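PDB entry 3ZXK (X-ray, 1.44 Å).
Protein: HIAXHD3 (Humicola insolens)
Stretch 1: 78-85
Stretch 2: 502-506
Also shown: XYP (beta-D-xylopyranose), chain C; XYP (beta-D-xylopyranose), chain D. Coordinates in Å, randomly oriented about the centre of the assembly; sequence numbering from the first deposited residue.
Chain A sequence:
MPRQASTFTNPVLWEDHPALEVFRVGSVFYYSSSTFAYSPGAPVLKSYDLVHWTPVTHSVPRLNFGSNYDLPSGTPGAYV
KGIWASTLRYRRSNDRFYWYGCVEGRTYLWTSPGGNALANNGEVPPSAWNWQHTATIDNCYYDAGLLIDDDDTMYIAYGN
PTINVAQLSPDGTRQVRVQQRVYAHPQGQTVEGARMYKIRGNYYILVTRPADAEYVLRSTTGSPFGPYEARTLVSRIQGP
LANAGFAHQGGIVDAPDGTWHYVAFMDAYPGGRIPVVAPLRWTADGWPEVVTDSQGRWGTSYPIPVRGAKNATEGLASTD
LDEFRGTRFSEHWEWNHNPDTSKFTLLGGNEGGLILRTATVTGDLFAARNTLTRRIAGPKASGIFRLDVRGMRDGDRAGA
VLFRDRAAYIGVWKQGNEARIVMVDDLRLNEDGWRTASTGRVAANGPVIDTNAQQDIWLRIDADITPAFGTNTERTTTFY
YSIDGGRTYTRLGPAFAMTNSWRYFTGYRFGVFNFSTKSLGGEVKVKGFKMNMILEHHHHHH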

# COMPACT_ATOMS: atom_id res chain seq x y z
N ALA A 78 -12.87 9.34 -5.67
CA ALA A 78 -13.06 8.16 -4.81
C ALA A 78 -11.97 8.15 -3.72
O ALA A 78 -11.58 7.09 -3.24
CB ALA A 78 -13.03 6.87 -5.63
N TYR A 79 -11.48 9.33 -3.36
CA TYR A 79 -10.50 9.43 -2.29
C TYR A 79 -10.93 8.68 -1.04
O TYR A 79 -12.04 8.89 -0.53
CB TYR A 79 -10.19 10.89 -1.93
CG TYR A 79 -9.27 11.56 -2.91
CD1 TYR A 79 -7.90 11.26 -2.93
CD2 TYR A 79 -9.77 12.51 -3.80
CE1 TYR A 79 -7.04 11.91 -3.82
CE2 TYR A 79 -8.92 13.14 -4.73
CZ TYR A 79 -7.57 12.86 -4.72
OH TYR A 79 -6.75 13.48 -5.64
N VAL A 80 -10.03 7.82 -0.54
CA VAL A 80 -10.21 7.09 0.73
C VAL A 80 -11.36 6.06 0.64
O VAL A 80 -11.81 5.52 1.65
CB VAL A 80 -10.28 8.00 2.00
CG1 VAL A 80 -9.88 7.24 3.26
CG2 VAL A 80 -9.43 9.23 1.84
N LYS A 81 -11.82 5.79 -0.57
CA LYS A 81 -12.73 4.68 -0.81
C LYS A 81 -11.91 3.51 -1.34
O LYS A 81 -10.86 3.21 -0.77
CB LYS A 81 -13.91 5.10 -1.70
CG LYS A 81 -14.77 6.20 -1.05
CD LYS A 81 -15.94 6.56 -1.93
CE LYS A 81 -16.85 7.58 -1.28
NZ LYS A 81 -17.83 8.13 -2.25
N GLY A 82 -12.37 2.85 -2.39
CA GLY A 82 -11.60 1.78 -3.00
C GLY A 82 -11.26 0.64 -2.06
O GLY A 82 -12.10 0.20 -1.30
N ILE A 83 -10.03 0.15 -2.17
CA ILE A 83 -9.65 -1.09 -1.52
C ILE A 83 -9.27 -0.86 -0.06
O ILE A 83 -8.26 -0.23 0.25
CB ILE A 83 -8.49 -1.77 -2.27
CG1 ILE A 83 -8.96 -2.14 -3.68
CG2 ILE A 83 -7.95 -2.98 -1.48
CD1 ILE A 83 -7.84 -2.67 -4.60
N TRP A 84 -10.16 -1.34 0.81
CA TRP A 84 -9.92 -1.40 2.25
C TRP A 84 -9.38 -2.79 2.57
O TRP A 84 -8.80 -3.46 1.70
CB TRP A 84 -11.19 -1.04 3.00
CG TRP A 84 -11.50 0.43 3.00
CD1 TRP A 84 -11.33 1.35 1.96
CD2 TRP A 84 -12.07 1.20 4.10
NE1 TRP A 84 -11.78 2.60 2.32
CE2 TRP A 84 -12.21 2.58 3.61
CE3 TRP A 84 -12.43 0.89 5.41
CZ2 TRP A 84 -12.71 3.60 4.42
CZ3 TRP A 84 -12.94 1.92 6.21
CH2 TRP A 84 -13.08 3.24 5.73
N ALA A 85 -9.51 -3.25 3.81
CA ALA A 85 -8.96 -4.57 4.14
C ALA A 85 -9.61 -5.65 3.28
O ALA A 85 -10.86 -5.75 3.24
CB ALA A 85 -9.13 -4.89 5.62
O1 XYP C . -8.82 6.31 18.67
C1 XYP C . -9.09 5.28 17.71
C2 XYP C . -10.60 5.03 17.56
C3 XYP C . -10.82 3.89 16.57
C4 XYP C . -10.18 4.26 15.23
C5 XYP C . -8.71 4.68 15.42
O2 XYP C . -11.20 4.70 18.81
O3 XYP C . -12.22 3.61 16.38
O4 XYP C . -10.30 3.15 14.32
O5 XYP C . -8.56 5.67 16.44
C1 XYP D . -10.71 3.33 12.96
C2 XYP D . -10.54 2.04 12.13
C3 XYP D . -11.35 2.09 10.84
C4 XYP D . -12.83 2.29 11.17
C5 XYP D . -13.02 2.94 12.54
O2 XYP D . -9.17 1.85 11.77
O3 XYP D . -11.17 0.86 10.12
O4 XYP D . -13.45 2.65 9.93
O5 XYP D . -12.00 3.91 12.76
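Stretch 2 502-506: WRYFT

Two tight turns, more than four hundred residues apart in the same chain, meet here largely through their side chains. Stretch 1 has no regular helix or strand; it opens with a type II beta turn from Ala 78 to Lys 81, closed by a hydrogen bond from Lys 81 N to Ala 78 O at 3.0 Å. Stretch 2 is a type I turn from Trp 502 to Phe 505, closed by Phe 505 N to Trp 502 O at 2.8 Å. Its first three residues, through Tyr 504, hold helical backbone angles without the regular bonds of a helix; Phe 505 then flips to positive phi. No hydrogen bond crosses between the stretches, so the fit rests on shape and apolar packing, with 245 Å² buried over both sides.

Ala 78 stays out of reach of stretch 2; its carbonyl O takes the bond that closes the turn. Tyr 79, at the first corner, sends its CB sideways, and its ring meets Tyr 504 along an edge: Tyr 79 CD1 lies 3.6 Å from Tyr 504 OH and 3.9 Å from Tyr 504 CE1. Both phenol hydroxyls are hydrogen-bonded elsewhere in the structure, so the rings can pack in a buried setting without leaving these polar ends unpaired.

Val 80 is the centre of the interface. It occupies the second corner of the turn with phi 67° and psi 13°, an uncommon conformation for a beta-branched residue, and its CB points toward stretch 2. The backbones come nearest here, with Val 80 CA 6.0 Å from Tyr 504 CA. Its chi1 is t, and the two methyls reach different rings: Val 80 CG2 is 3.5 Å from Tyr 504 CD1, while Val 80 CG1 is 3.6 Å from Phe 505 CD2, at the edge of that ring. Val 80 CG1 also lies 3.7 Å from Arg 503 O, a contact with the backbone; the Arg 503 side chain leads away. The rule to read is one small branched residue at a turn corner, wedged against two successive aromatics.

Lys 81, Gly 82 and Ile 83 make no contact with stretch 2. They carry the chain onward, Gly 82 again at positive phi, until Trp 84 returns to the interface. Its indole is tied back to the turn by a hydrogen bond from Trp 84 NE1 to Val 80 O, 3.0 Å long, which helps set the ring's position. Although its CB points sideways, the far end of the ring comes nearer, placing Trp 84 CH2 4.1 Å from Phe 505 CE2. The six-membered ring and the Phe 505 ring are oblique, their planes at 58°. Trp 84 also borders the sugar, with CZ3 3.8 Å from O4 of the chain D xylose; Trp 502 CH2 approaches O5 of that same xylose at 3.7 Å. Ala 85 ends the stretch beyond contact.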

# COMPACT_ATOMS: atom_id res chain seq x y z
N TRP A 502 -4.70 10.13 10.92
CA TRP A 502 -4.91 8.82 10.33
C TRP A 502 -6.05 8.78 9.36
O TRP A 502 -6.19 7.81 8.67
CB TRP A 502 -5.09 7.76 11.42
CG TRP A 502 -6.27 7.99 12.32
CD1 TRP A 502 -6.27 8.57 13.58
CD2 TRP A 502 -7.67 7.61 12.07
NE1 TRP A 502 -7.55 8.60 14.11
CE2 TRP A 502 -8.43 8.03 13.25
CE3 TRP A 502 -8.34 6.98 11.02
CZ2 TRP A 502 -9.80 7.81 13.36
CZ3 TRP A 502 -9.72 6.78 11.13
CH2 TRP A 502 -10.43 7.18 12.27
N ARG A 503 -6.87 9.83 9.29
CA ARG A 503 -8.13 9.73 8.53
C ARG A 503 -8.03 9.43 7.03
O ARG A 503 -8.90 8.73 6.49
CB ARG A 503 -9.02 10.94 8.81
CG ARG A 503 -9.41 11.04 10.29
CD ARG A 503 -10.60 11.96 10.55
NE ARG A 503 -10.92 11.98 11.98
CZ ARG A 503 -11.76 11.15 12.59
NH1 ARG A 503 -12.39 10.20 11.91
NH2 ARG A 503 -11.98 11.27 13.90
N TYR A 504 -6.97 9.90 6.38
CA TYR A 504 -6.73 9.55 4.97
C TYR A 504 -6.22 8.11 4.79
O TYR A 504 -6.19 7.59 3.69
CB TYR A 504 -5.75 10.56 4.39
CG TYR A 504 -5.51 10.48 2.90
CD1 TYR A 504 -6.44 11.02 2.00
CD2 TYR A 504 -4.35 9.89 2.38
CE1 TYR A 504 -6.24 10.97 0.63
CE2 TYR A 504 -4.13 9.84 1.01
CZ TYR A 504 -5.06 10.37 0.13
OH TYR A 504 -4.82 10.29 -1.23
N PHE A 505 -5.78 7.53 5.90
CA PHE A 505 -5.28 6.15 6.00
C PHE A 505 -3.93 5.91 5.35
O PHE A 505 -2.99 5.50 6.02
CB PHE A 505 -6.32 5.10 5.56
CG PHE A 505 -7.49 4.96 6.51
CD1 PHE A 505 -7.33 4.35 7.75
CD2 PHE A 505 -8.73 5.46 6.16
CE1 PHE A 505 -8.42 4.23 8.62
CE2 PHE A 505 -9.82 5.36 7.02
CZ PHE A 505 -9.67 4.74 8.25
N THR A 506 -3.82 6.17 4.05
CA THR A 506 -2.55 5.99 3.34
C THR A 506 -1.49 6.95 3.89
O THR A 506 -1.81 8.05 4.30
CB THR A 506 -2.80 6.29 1.85
OG1 THR A 506 -3.82 5.41 1.38
CG2 THR A 506 -1.53 6.10 0.98